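Sulfur oxidation protein soxB (Thermus thermophilus, PDB 2WDE) probably acts as a metal-dependent hydrolase of the 5'-nucleotidase family in sulfur oxidation, binding thiosulfate at a pair of manganese ions. Local coordinates at residues A257-S262 / L281-H286; V127-D132 / D158-H163; S19-P24 / P333-H338; M104-A109 / E337-A342. One frame throughout, in Å; residues are numbered along the deposited sequence.

How the contacts relate
Contacts 1 and 2 meet at the metal centre, whereas contacts 3 and 4 lie together near the surface. The centres of the first two are 10 Å apart: V161 CG1 packs 3.3 Å from L261 O, and H286 and H163 bind the same manganese ion, to which a thiosulfate oxygen is also bound. D132 of contact 2 bridges this ion to the second one. Contacts 3 and 4 share E337 and H338, and V334 CG1 reaches to 3.7 Å from A106 CB. Helix 104-120, which carries part of contact 4, leads directly into strand 124-129 of contact 2, yet the nearest atoms of these two contacts remain about 8 Å apart.

Contact 1 (A257-S262 / L281-H286); sequences AVVLLS and LILSGH. With MN (manganese (II) ion), chain G; THJ (thiosulfate), chain H.
With CG1 of V259 and CG of L281 both anti to their backbone N (chi1 180° and 168°), the two side chains extend side by side, and V259 CG1 comes 3.9 Å from L281 CD2. They belong to a beta-alpha-beta unit: parallel strands 257-262 and 281-284 are joined through helix 266-273. L260 is held on both its polar backbone atoms, its N donating to L281 O at 2.8 Å and its O accepting from L283 N at 2.9 Å. S262 N then bonds to L283 O and G285 N to S262 O, so the pairing carries on past the end of the second strand. V259 CG1 also lies 4.0 Å from L283 CG, and these branched apolar residues, with L261, pack towards L31 and Y33 of strand 29-34. On the other face of the sheet, I282 CG1 meets L260 CB while its CG2 lies 4.0 Å from S262 CB. A serine suits this last place, because its small CB accepts the isoleucine methyl while OG is hydrogen-bonded to D269 of the connecting helix and to N264 N. One water donates to both S262 O and L283 O, two acceptors that could not bond each other. Beyond the strand, the backbone N of H286 is hydrogen-bonded to D36, and H286 ND1 binds a manganese ion at 2.3 Å.

Contact 2 (V127-D132 / D158-H163); sequences VLDGGD and DHMVSH. With MN (manganese (II) ion), chain G; MN (manganese (II) ion), chain F; THJ (thiosulfate), chain H.
V127-D129 runs parallel to D158-M160, with D129 N donating to H159 O at 2.9 Å and D129 O accepting from V161 N. D158 closes the start of the pair twice: its backbone N bonds to V127 O, and its OD2 takes V127 N on the anti lone pair at 2.7 Å, almost straight at 174°. L128 CD2 lies in the plane of the H159 ring, at its edge, 3.8 Å from H159 CD2. D129 OD1 accepts from G131 N, forming an Asx turn. A side chain on G131 would strike V161 O, so its lack of one suits this close passage. The loops then converge on the metals. D132 OD2 bridges both manganese ions, at 2.2 Å and 2.3 Å, while OD1 is held by W164 N; H163 ND1 binds the first of these ions at 2.2 Å, and its NE2 is hydrogen-bonded to H226. The carboxylate and imidazole planes stand 36° apart. Strand 124-129 lies between 159-160 and 29-34, strand 183-184 flanks 159-160, helices 138-143 and 146-155 link the two segments, and L261 of strand 257-262 packs on H159 and V161.

Contact 3 (S19-P24 / P333-H338); sequences SLYDLP and PVLAEH. With TBU (tertiary-butyl alcohol), chain C.
P333 O accepts two donors: the hydroxyl of Y21, whose OH lies 2.6 Å away, and, more weakly, L335 N at 3.2 Å. The phenol approaches with its OH tilted 27° from the carbonyl plane, and the oxygen lies near the plane of the tyrosine ring, at its edge. In Y21, CG lies anti to the carbonyl carbon and beside the backbone N (chi1 -41°), and from there the ring's far end reaches the other segment. L20 CB rests over the centre of one ring face, 3.9 Å above it. Further out, L20 CD2 meets P333 CG at 4.1 Å, the two side chains crossing at about a right angle; both surfaces are apolar, which suits leucine and proline to the place. The contact ties the chain ahead of strand 29-34 to the end of strand 323-333, an outermost strand of its sheet, and both parts meet helix 104-120: V334 packs on its apolar side chains, Y21 O is hydrogen-bonded to Q114, and D22 forms a salt bridge with R117. A phenylalanine in place of Y21 would probably lose the short bond to P333 O, whose remaining donor among those described is the weak L335 N. Beyond the ring, H338 N bonds to L335 O at 2.8 Å, making a tight turn. A tert-butyl alcohol molecule sits beside the leucines, its C2 3.9 Å from L335 CD1 and 4.1 Å from L20 CD2.

Contact 4 (M104-A109 / E337-A342); sequences MGALTA and EHLPKA. With TBU (tertiary-butyl alcohol), chain C.
L339 aims its CB at helix 104-120, close to A106. CG stands anti to the carbonyl carbon (chi1 -68°) and there the chain forks: CD1 reaches A106 CB at 3.9 Å and A106 O at 3.7 Å, while CD2 turns to the ring of Y21. A branched apolar tip thus serves two neighbours, and alanine on the helix lets it come near. Further along, A342, at the N-cap of helix 343-353, sets its CB against helix 104-120, 3.3 Å from G105 O and 4.1 Å from T108 CB. Small residues suit this close passage of loop over helix: A109 CB lies 3.1 Å from P340 O. T108 OG1 donates to M104 O at 2.8 Å, an oxygen that also accepts T108 N, and is hydrogen-bonded to W151 of helix 146-155. Earlier in the loop, the H338 ring lies under a tert-butyl alcohol, whose C2 stands 3.9 Å above the centre of one face. With an alanine here in place of H338, the alcohol would probably lose the flat surface it rests on. No hydrogen bond joins the two segments, so the contact rests on apolar packing, with methyls against both side chains and backbone oxygens; small alanines let the loop come close.

Contact 1 (A257-S262 / L281-H286)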
loop_
_atom_site.group_PDB
_atom_site.type_symbol
_atom_site.label_atom_id
_atom_site.label_comp_id
_atom_site.label_asym_id
_atom_site.label_seq_id
_atom_site.Cartn_x
_atom_site.Cartn_y
_atom_site.Cartn_z
ATOM N N ALA A 257 -2.285 27.106 8.920
ATOM C CA ALA A 257 -1.692 25.768 9.070
ATOM C C ALA A 257 -1.666 25.061 7.723
ATOM O O ALA A 257 -2.564 25.234 6.910
ATOM C CB ALA A 257 -2.483 24.938 10.076
ATOM N N VAL A 258 -0.633 24.257 7.502
ATOM C CA VAL A 258 -0.483 23.547 6.243
ATOM C C VAL A 258 -0.379 22.034 6.465
ATOM O O VAL A 258 0.452 21.570 7.239
ATOM C CB VAL A 258 0.711 24.102 5.455
ATOM C CG1 VAL A 258 1.043 23.219 4.256
ATOM C CG2 VAL A 258 0.445 25.553 5.034
ATOM N N VAL A 259 -1.238 21.285 5.784
ATOM C CA VAL A 259 -1.236 19.824 5.840
ATOM C C VAL A 259 -0.876 19.276 4.464
ATOM O O VAL A 259 -1.478 19.673 3.461
ATOM C CB VAL A 259 -2.606 19.269 6.249
ATOM C CG1 VAL A 259 -2.561 17.735 6.295
ATOM C CG2 VAL A 259 -3.063 19.856 7.588
ATOM N N LEU A 260 0.071 18.344 4.418
ATOM C CA LEU A 260 0.446 17.718 3.153
ATOM C C LEU A 260 -0.203 16.336 3.042
ATOM O O LEU A 260 0.089 15.444 3.837
ATOM C CB LEU A 260 1.974 17.590 3.019
ATOM C CG LEU A 260 2.466 16.952 1.705
ATOM C CD1 LEU A 260 2.114 17.824 0.489
ATOM C CD2 LEU A 260 3.949 16.603 1.740
ATOM N N LEU A 261 -1.111 16.183 2.082
ATOM C CA LEU A 261 -1.767 14.905 1.807
ATOM C C LEU A 261 -0.828 14.262 0.789
ATOM O O LEU A 261 -0.785 14.661 -0.368
ATOM C CB LEU A 261 -3.159 15.129 1.202
ATOM C CG LEU A 261 -3.958 13.871 0.850
ATOM C CD1 LEU A 261 -4.122 12.983 2.076
ATOM C CD2 LEU A 261 -5.315 14.214 0.242
ATOM N N SER A 262 -0.017 13.322 1.255
ATOM C CA SER A 262 1.075 12.779 0.459
ATOM C C SER A 262 1.032 11.309 0.040
ATOM O O SER A 262 0.521 10.455 0.753
ATOM C CB SER A 262 2.381 13.018 1.205
ATOM O OG SER A 262 3.472 12.437 0.510
ATOM N N LEU A 281 1.742 19.250 9.225
ATOM C CA LEU A 281 1.313 17.875 9.357
ATOM C C LEU A 281 1.391 17.202 8.000
ATOM O O LEU A 281 1.086 17.817 6.979
ATOM C CB LEU A 281 -0.122 17.825 9.886
ATOM C CG LEU A 281 -0.847 16.487 9.833
ATOM C CD1 LEU A 281 -0.293 15.572 10.932
ATOM C CD2 LEU A 281 -2.377 16.682 9.997
ATOM N N ILE A 282 1.848 15.957 7.986
ATOM C CA ILE A 282 1.885 15.195 6.741
ATOM C C ILE A 282 1.079 13.933 6.971
ATOM O O ILE A 282 1.292 13.248 7.964
ATOM C CB ILE A 282 3.316 14.817 6.272
ATOM C CG1 ILE A 282 4.150 16.064 5.953
ATOM C CG2 ILE A 282 3.219 13.962 4.998
ATOM C CD1 ILE A 282 5.654 15.779 5.758
ATOM N N LEU A 283 0.136 13.663 6.074
ATOM C CA LEU A 283 -0.667 12.447 6.111
ATOM C C LEU A 283 0.037 11.580 5.068
ATOM O O LEU A 283 -0.125 11.788 3.867
ATOM C CB LEU A 283 -2.105 12.747 5.697
ATOM C CG LEU A 283 -2.804 13.723 6.659
ATOM C CD1 LEU A 283 -4.219 14.019 6.175
ATOM C CD2 LEU A 283 -2.813 13.166 8.091
ATOM N N SER A 284 0.854 10.649 5.559
ATOM C CA SER A 284 1.701 9.806 4.716
ATOM C C SER A 284 1.083 8.520 4.173
ATOM O O SER A 284 0.883 7.552 4.910
ATOM C CB SER A 284 3.008 9.462 5.450
ATOM O OG SER A 284 3.766 10.618 5.748
ATOM N N GLY A 285 0.854 8.482 2.861
ATOM C CA GLY A 285 0.348 7.283 2.215
ATOM C C GLY A 285 1.511 6.517 1.577
ATOM O O GLY A 285 2.671 6.772 1.899
ATOM N N HIS A 286 1.186 5.595 0.666
ATOM C CA HIS A 286 2.148 4.797 -0.106
ATOM C C HIS A 286 2.874 3.660 0.601
ATOM O O HIS A 286 2.970 2.559 0.058
ATOM C CB HIS A 286 3.159 5.662 -0.849
ATOM C CG HIS A 286 4.087 4.876 -1.731
ATOM N ND1 HIS A 286 3.652 4.173 -2.838
ATOM C CD2 HIS A 286 5.424 4.678 -1.660
ATOM C CE1 HIS A 286 4.680 3.555 -3.393
ATOM N NE2 HIS A 286 5.768 3.848 -2.701
HETATM MN MN MN G . 1.570 3.684 -3.729
HETATM S S1 THJ H . 2.317 0.372 -3.508
HETATM O O1 THJ H . 2.340 1.537 -4.368
HETATM O O2 THJ H . 0.968 -0.064 -3.158
HETATM O O3 THJ H . 3.178 0.527 -2.340
HETATM S S2 THJ H . 3.119 -1.151 -4.595
HETATM O O HOH W 1 3.482 9.557 1.696
HETATM O O HOH W 2 -1.849 10.312 2.032
HETATM O O HOH W 3 1.220 2.243 -1.940
#

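Contact 2 (V127-D132 / D158-H163)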
loop_
_atom_site.group_PDB
_atom_site.type_symbol
_atom_site.label_atom_id
_atom_site.label_comp_id
_atom_site.label_asym_id
_atom_site.label_seq_id
_atom_site.Cartn_x
_atom_site.Cartn_y
_atom_site.Cartn_z
ATOM N N VAL A 127 -12.700 14.863 4.838
ATOM C CA VAL A 127 -12.489 13.449 4.541
ATOM C C VAL A 127 -11.403 13.413 3.478
ATOM O O VAL A 127 -11.583 13.950 2.380
ATOM C CB VAL A 127 -13.795 12.787 4.073
ATOM C CG1 VAL A 127 -13.530 11.356 3.590
ATOM C CG2 VAL A 127 -14.832 12.795 5.197
ATOM N N LEU A 128 -10.247 12.864 3.847
ATOM C CA LEU A 128 -9.074 12.878 2.989
ATOM C C LEU A 128 -8.594 11.489 2.576
ATOM O O LEU A 128 -8.427 10.599 3.404
ATOM C CB LEU A 128 -7.954 13.658 3.673
ATOM C CG LEU A 128 -8.326 15.067 4.147
ATOM C CD1 LEU A 128 -7.142 15.677 4.883
ATOM C CD2 LEU A 128 -8.722 15.944 2.940
ATOM N N ASP A 129 -8.365 11.327 1.278
ATOM C CA ASP A 129 -7.941 10.053 0.708
ATOM C C ASP A 129 -6.507 10.139 0.170
ATOM O O ASP A 129 -6.189 10.954 -0.706
ATOM C CB ASP A 129 -8.926 9.660 -0.385
ATOM C CG ASP A 129 -8.574 8.346 -1.054
ATOM O OD1 ASP A 129 -7.546 7.722 -0.707
ATOM O OD2 ASP A 129 -9.386 7.905 -1.871
ATOM N N GLY A 130 -5.639 9.276 0.689
ATOM C CA GLY A 130 -4.240 9.283 0.316
ATOM C C GLY A 130 -3.848 8.660 -1.016
ATOM O O GLY A 130 -2.677 8.683 -1.369
ATOM N N GLY A 131 -4.800 8.119 -1.763
ATOM C CA GLY A 131 -4.472 7.541 -3.062
ATOM C C GLY A 131 -4.277 6.029 -3.057
ATOM O O GLY A 131 -4.372 5.385 -2.006
ATOM N N ASP A 132 -4.008 5.462 -4.240
ATOM C CA ASP A 132 -3.932 4.009 -4.405
ATOM C C ASP A 132 -5.287 3.493 -3.985
ATOM O O ASP A 132 -5.419 2.520 -3.245
ATOM C CB ASP A 132 -2.814 3.377 -3.576
ATOM C CG ASP A 132 -1.502 3.370 -4.307
ATOM O OD1 ASP A 132 -1.461 3.953 -5.420
ATOM O OD2 ASP A 132 -0.502 2.849 -3.766
ATOM N N ASP A 158 -13.357 14.635 0.256
ATOM C CA ASP A 158 -13.033 16.021 -0.055
ATOM C C ASP A 158 -11.844 16.183 -0.987
ATOM O O ASP A 158 -11.839 17.048 -1.866
ATOM C CB ASP A 158 -12.815 16.817 1.237
ATOM C CG ASP A 158 -14.092 16.979 2.032
ATOM O OD1 ASP A 158 -15.060 17.541 1.473
ATOM O OD2 ASP A 158 -14.181 16.432 3.152
ATOM N N HIS A 159 -10.809 15.383 -0.755
ATOM C CA HIS A 159 -9.599 15.451 -1.547
ATOM C C HIS A 159 -9.001 14.047 -1.637
ATOM O O HIS A 159 -9.270 13.183 -0.791
ATOM C CB HIS A 159 -8.553 16.338 -0.856
ATOM C CG HIS A 159 -8.920 17.791 -0.774
ATOM N ND1 HIS A 159 -8.999 18.607 -1.883
ATOM C CD2 HIS A 159 -9.152 18.591 0.296
ATOM C CE1 HIS A 159 -9.300 19.838 -1.502
ATOM N NE2 HIS A 159 -9.400 19.855 -0.185
ATOM N N MET A 160 -8.180 13.845 -2.662
ATOM C CA MET A 160 -7.403 12.619 -2.832
ATOM C C MET A 160 -6.160 12.993 -3.622
ATOM O O MET A 160 -6.131 14.024 -4.306
ATOM C CB MET A 160 -8.191 11.526 -3.571
ATOM C CG MET A 160 -8.085 11.571 -5.122
ATOM S SD MET A 160 -8.975 10.190 -5.949
ATOM C CE MET A 160 -7.733 8.832 -5.811
ATOM N N VAL A 161 -5.114 12.187 -3.482
ATOM C CA VAL A 161 -3.909 12.320 -4.287
ATOM C C VAL A 161 -3.817 10.966 -5.028
ATOM O O VAL A 161 -4.758 10.155 -4.966
ATOM C CB VAL A 161 -2.657 12.691 -3.457
ATOM C CG1 VAL A 161 -2.788 14.117 -2.890
ATOM C CG2 VAL A 161 -2.431 11.689 -2.334
ATOM N N SER A 162 -2.726 10.716 -5.736
ATOM C CA SER A 162 -2.671 9.506 -6.556
ATOM C C SER A 162 -1.331 8.798 -6.675
ATOM O O SER A 162 -0.262 9.350 -6.393
ATOM C CB SER A 162 -3.112 9.870 -7.978
ATOM O OG SER A 162 -2.068 10.593 -8.628
ATOM N N HIS A 163 -1.424 7.577 -7.191
ATOM C CA HIS A 163 -0.278 6.762 -7.545
ATOM C C HIS A 163 -0.756 5.703 -8.536
ATOM O O HIS A 163 -0.704 5.924 -9.752
ATOM C CB HIS A 163 0.420 6.124 -6.347
ATOM C CG HIS A 163 1.438 5.086 -6.741
ATOM N ND1 HIS A 163 1.983 4.190 -5.847
ATOM C CD2 HIS A 163 1.989 4.794 -7.945
ATOM C CE1 HIS A 163 2.809 3.377 -6.485
ATOM N NE2 HIS A 163 2.849 3.738 -7.757
HETATM MN MN MN G . 1.570 3.684 -3.729
HETATM MN MN MN F . -0.496 1.294 -2.077
HETATM S S1 THJ H . 2.317 0.372 -3.508
HETATM O O1 THJ H . 2.340 1.537 -4.368
HETATM O O2 THJ H . 0.968 -0.064 -3.158
HETATM O O3 THJ H . 3.178 0.527 -2.340
HETATM S S2 THJ H . 3.119 -1.151 -4.595
HETATM O O HOH W 3 1.220 2.243 -1.940
#

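Contact 3 (S19-P24 / P333-H338)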
loop_
_atom_site.group_PDB
_atom_site.type_symbol
_atom_site.label_atom_id
_atom_site.label_comp_id
_atom_site.label_asym_id
_atom_site.label_seq_id
_atom_site.Cartn_x
_atom_site.Cartn_y
_atom_site.Cartn_z
ATOM N N SER A 19 -14.168 1.990 24.498
ATOM C CA SER A 19 -14.814 2.897 23.553
ATOM C C SER A 19 -13.817 3.289 22.470
ATOM O O SER A 19 -13.149 4.321 22.575
ATOM C CB SER A 19 -15.308 4.159 24.267
ATOM O OG SER A 19 -16.674 4.042 24.628
ATOM N N LEU A 20 -13.709 2.457 21.439
ATOM C CA LEU A 20 -12.799 2.724 20.330
ATOM C C LEU A 20 -13.255 3.957 19.551
ATOM O O LEU A 20 -12.438 4.782 19.145
ATOM C CB LEU A 20 -12.775 1.533 19.366
ATOM C CG LEU A 20 -11.870 0.329 19.633
ATOM C CD1 LEU A 20 -11.953 -0.093 21.088
ATOM C CD2 LEU A 20 -12.269 -0.818 18.709
ATOM N N TYR A 21 -14.564 4.066 19.340
ATOM C CA TYR A 21 -15.136 5.142 18.533
ATOM C C TYR A 21 -15.763 6.332 19.259
ATOM O O TYR A 21 -15.919 7.406 18.673
ATOM C CB TYR A 21 -16.135 4.551 17.539
ATOM C CG TYR A 21 -15.645 3.263 16.918
ATOM C CD1 TYR A 21 -14.497 3.247 16.136
ATOM C CD2 TYR A 21 -16.299 2.057 17.151
ATOM C CE1 TYR A 21 -14.026 2.073 15.584
ATOM C CE2 TYR A 21 -15.835 0.873 16.597
ATOM C CZ TYR A 21 -14.697 0.891 15.811
ATOM O OH TYR A 21 -14.231 -0.272 15.247
ATOM N N ASP A 22 -16.151 6.139 20.514
ATOM C CA ASP A 22 -16.801 7.203 21.281
ATOM C C ASP A 22 -15.773 8.185 21.837
ATOM O O ASP A 22 -15.305 8.031 22.964
ATOM C CB ASP A 22 -17.623 6.599 22.424
ATOM C CG ASP A 22 -18.596 7.588 23.027
ATOM O OD1 ASP A 22 -19.157 8.408 22.269
ATOM O OD2 ASP A 22 -18.801 7.544 24.259
ATOM N N LEU A 23 -15.409 9.183 21.035
ATOM C CA LEU A 23 -14.398 10.150 21.446
ATOM C C LEU A 23 -14.976 11.520 21.769
ATOM O O LEU A 23 -15.818 12.046 21.039
ATOM C CB LEU A 23 -13.335 10.306 20.351
ATOM C CG LEU A 23 -12.424 9.112 20.050
ATOM C CD1 LEU A 23 -11.714 9.316 18.719
ATOM C CD2 LEU A 23 -11.414 8.908 21.169
ATOM N N PRO A 24 -14.486 12.140 22.851
ATOM C CA PRO A 24 -14.887 13.488 23.260
ATOM C C PRO A 24 -14.356 14.495 22.238
ATOM O O PRO A 24 -13.428 14.193 21.485
ATOM C CB PRO A 24 -14.160 13.670 24.600
ATOM C CG PRO A 24 -12.950 12.816 24.482
ATOM C CD PRO A 24 -13.394 11.608 23.686
ATOM N N PRO A 333 -10.072 1.355 14.304
ATOM C CA PRO A 333 -10.163 0.112 13.527
ATOM C C PRO A 333 -11.484 0.002 12.769
ATOM O O PRO A 333 -12.549 0.252 13.335
ATOM C CB PRO A 333 -10.084 -0.983 14.600
ATOM C CG PRO A 333 -9.401 -0.331 15.769
ATOM C CD PRO A 333 -9.868 1.099 15.740
ATOM N N VAL A 334 -11.411 -0.362 11.486
ATOM C CA VAL A 334 -12.623 -0.583 10.680
ATOM C C VAL A 334 -12.980 -2.057 10.834
ATOM O O VAL A 334 -12.507 -2.908 10.078
ATOM C CB VAL A 334 -12.419 -0.196 9.184
ATOM C CG1 VAL A 334 -13.701 -0.437 8.373
ATOM C CG2 VAL A 334 -11.977 1.258 9.059
ATOM N N LEU A 335 -13.730 -2.370 11.883
ATOM C CA LEU A 335 -14.109 -3.751 12.163
ATOM C C LEU A 335 -15.546 -3.984 11.725
ATOM O O LEU A 335 -16.487 -3.538 12.379
ATOM C CB LEU A 335 -13.915 -4.073 13.648
ATOM C CG LEU A 335 -12.461 -4.056 14.143
ATOM C CD1 LEU A 335 -12.391 -4.191 15.652
ATOM C CD2 LEU A 335 -11.644 -5.161 13.477
ATOM N N ALA A 336 -15.703 -4.648 10.584
ATOM C CA ALA A 336 -17.021 -4.887 10.014
ATOM C C ALA A 336 -18.025 -5.510 10.979
ATOM O O ALA A 336 -19.204 -5.186 10.931
ATOM C CB ALA A 336 -16.916 -5.700 8.725
ATOM N N GLU A 337 -17.563 -6.388 11.866
ATOM C CA GLU A 337 -18.471 -7.012 12.825
ATOM C C GLU A 337 -18.901 -6.060 13.938
ATOM O O GLU A 337 -19.849 -6.339 14.662
ATOM C CB GLU A 337 -17.849 -8.267 13.445
ATOM C CG GLU A 337 -17.773 -9.454 12.509
ATOM C CD GLU A 337 -17.180 -10.683 13.170
ATOM O OE1 GLU A 337 -17.094 -10.715 14.416
ATOM O OE2 GLU A 337 -16.799 -11.618 12.438
ATOM N N HIS A 338 -18.188 -4.951 14.088
ATOM C CA HIS A 338 -18.445 -4.026 15.182
ATOM C C HIS A 338 -18.912 -2.640 14.779
ATOM O O HIS A 338 -18.959 -1.720 15.591
ATOM C CB HIS A 338 -17.233 -4.003 16.100
ATOM C CG HIS A 338 -16.847 -5.369 16.567
ATOM N ND1 HIS A 338 -17.499 -6.003 17.603
ATOM C CD2 HIS A 338 -16.001 -6.286 16.039
ATOM C CE1 HIS A 338 -17.024 -7.229 17.734
ATOM N NE2 HIS A 338 -16.114 -7.426 16.799
HETATM O O TBU C . -13.621 -4.766 21.540
HETATM C C TBU C . -14.641 -4.834 20.541
HETATM C C1 TBU C . -15.755 -3.892 20.977
HETATM C C2 TBU C . -14.116 -4.405 19.158
HETATM C C3 TBU C . -15.160 -6.264 20.464
#

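Contact 4 (M104-A109 / E337-A342)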
loop_
_atom_site.group_PDB
_atom_site.type_symbol
_atom_site.label_atom_id
_atom_site.label_comp_id
_atom_site.label_asym_id
_atom_site.label_seq_id
_atom_site.Cartn_x
_atom_site.Cartn_y
_atom_site.Cartn_z
ATOM N N MET A 104 -15.971 -1.450 2.088
ATOM C CA MET A 104 -16.410 -0.078 1.825
ATOM C C MET A 104 -17.632 0.275 2.663
ATOM O O MET A 104 -17.849 1.435 2.997
ATOM C CB MET A 104 -16.724 0.120 0.346
ATOM C CG MET A 104 -15.515 0.498 -0.479
ATOM S SD MET A 104 -15.760 0.118 -2.214
ATOM C CE MET A 104 -14.179 0.504 -2.818
ATOM N N GLY A 105 -18.434 -0.727 3.001
ATOM C CA GLY A 105 -19.610 -0.492 3.824
ATOM C C GLY A 105 -19.233 0.004 5.214
ATOM O O GLY A 105 -19.670 1.070 5.656
ATOM N N ALA A 106 -18.400 -0.774 5.896
ATOM C CA ALA A 106 -17.959 -0.445 7.246
ATOM C C ALA A 106 -17.144 0.855 7.289
ATOM O O ALA A 106 -17.323 1.680 8.185
ATOM C CB ALA A 106 -17.165 -1.610 7.835
ATOM N N LEU A 107 -16.256 1.042 6.321
ATOM C CA LEU A 107 -15.455 2.263 6.267
ATOM C C LEU A 107 -16.362 3.490 6.161
ATOM O O LEU A 107 -16.173 4.483 6.870
ATOM C CB LEU A 107 -14.454 2.218 5.110
ATOM C CG LEU A 107 -13.586 3.458 4.873
ATOM C CD1 LEU A 107 -12.906 3.922 6.163
ATOM C CD2 LEU A 107 -12.562 3.208 3.762
ATOM N N THR A 108 -17.364 3.416 5.287
ATOM C CA THR A 108 -18.298 4.529 5.121
ATOM C C THR A 108 -19.080 4.804 6.417
ATOM O O THR A 108 -19.250 5.953 6.817
ATOM C CB THR A 108 -19.249 4.280 3.936
ATOM O OG1 THR A 108 -18.484 4.102 2.731
ATOM C CG2 THR A 108 -20.194 5.460 3.758
ATOM N N ALA A 109 -19.581 3.745 7.051
ATOM C CA ALA A 109 -20.340 3.887 8.294
ATOM C C ALA A 109 -19.496 4.608 9.355
ATOM O O ALA A 109 -19.985 5.509 10.050
ATOM C CB ALA A 109 -20.778 2.519 8.807
ATOM N N GLU A 337 -17.563 -6.388 11.866
ATOM C CA GLU A 337 -18.471 -7.012 12.825
ATOM C C GLU A 337 -18.901 -6.060 13.938
ATOM O O GLU A 337 -19.849 -6.339 14.662
ATOM C CB GLU A 337 -17.849 -8.267 13.445
ATOM C CG GLU A 337 -17.773 -9.454 12.509
ATOM C CD GLU A 337 -17.180 -10.683 13.170
ATOM O OE1 GLU A 337 -17.094 -10.715 14.416
ATOM O OE2 GLU A 337 -16.799 -11.618 12.438
ATOM N N HIS A 338 -18.188 -4.951 14.088
ATOM C CA HIS A 338 -18.445 -4.026 15.182
ATOM C C HIS A 338 -18.912 -2.640 14.779
ATOM O O HIS A 338 -18.959 -1.720 15.591
ATOM C CB HIS A 338 -17.233 -4.003 16.100
ATOM C CG HIS A 338 -16.847 -5.369 16.567
ATOM N ND1 HIS A 338 -17.499 -6.003 17.603
ATOM C CD2 HIS A 338 -16.001 -6.286 16.039
ATOM C CE1 HIS A 338 -17.024 -7.229 17.734
ATOM N NE2 HIS A 338 -16.114 -7.426 16.799
ATOM N N LEU A 339 -19.347 -2.527 13.533
ATOM C CA LEU A 339 -19.849 -1.265 13.017
ATOM C C LEU A 339 -21.236 -1.437 12.406
ATOM O O LEU A 339 -21.593 -2.518 11.934
ATOM C CB LEU A 339 -18.895 -0.725 11.956
ATOM C CG LEU A 339 -17.535 -0.279 12.480
ATOM C CD1 LEU A 339 -16.571 -0.079 11.319
ATOM C CD2 LEU A 339 -17.700 1.004 13.293
ATOM N N PRO A 340 -22.025 -0.354 12.381
ATOM C CA PRO A 340 -23.347 -0.443 11.758
ATOM C C PRO A 340 -23.173 -0.475 10.238
ATOM O O PRO A 340 -22.097 -0.145 9.719
ATOM C CB PRO A 340 -24.024 0.857 12.196
ATOM C CG PRO A 340 -22.904 1.803 12.406
ATOM C CD PRO A 340 -21.770 0.978 12.951
ATOM N N LYS A 341 -24.215 -0.902 9.532
ATOM C CA LYS A 341 -24.156 -0.991 8.078
ATOM C C LYS A 341 -24.419 0.350 7.411
ATOM O O LYS A 341 -25.204 1.159 7.906
ATOM C CB LYS A 341 -25.177 -2.012 7.552
ATOM C CG LYS A 341 -25.065 -3.405 8.154
ATOM C CD LYS A 341 -23.886 -4.168 7.572
ATOM C CE LYS A 341 -24.182 -5.656 7.476
ATOM N NZ LYS A 341 -25.453 -5.938 6.748
ATOM N N ALA A 342 -23.763 0.566 6.275
ATOM C CA ALA A 342 -23.992 1.741 5.449
ATOM C C ALA A 342 -24.869 1.207 4.313
ATOM O O ALA A 342 -24.366 0.728 3.298
ATOM C CB ALA A 342 -22.675 2.273 4.899
HETATM O O TBU C . -13.621 -4.766 21.540
HETATM C C TBU C . -14.641 -4.834 20.541
HETATM C C1 TBU C . -15.755 -3.892 20.977
HETATM C C2 TBU C . -14.116 -4.405 19.158
HETATM C C3 TBU C . -15.160 -6.264 20.464
#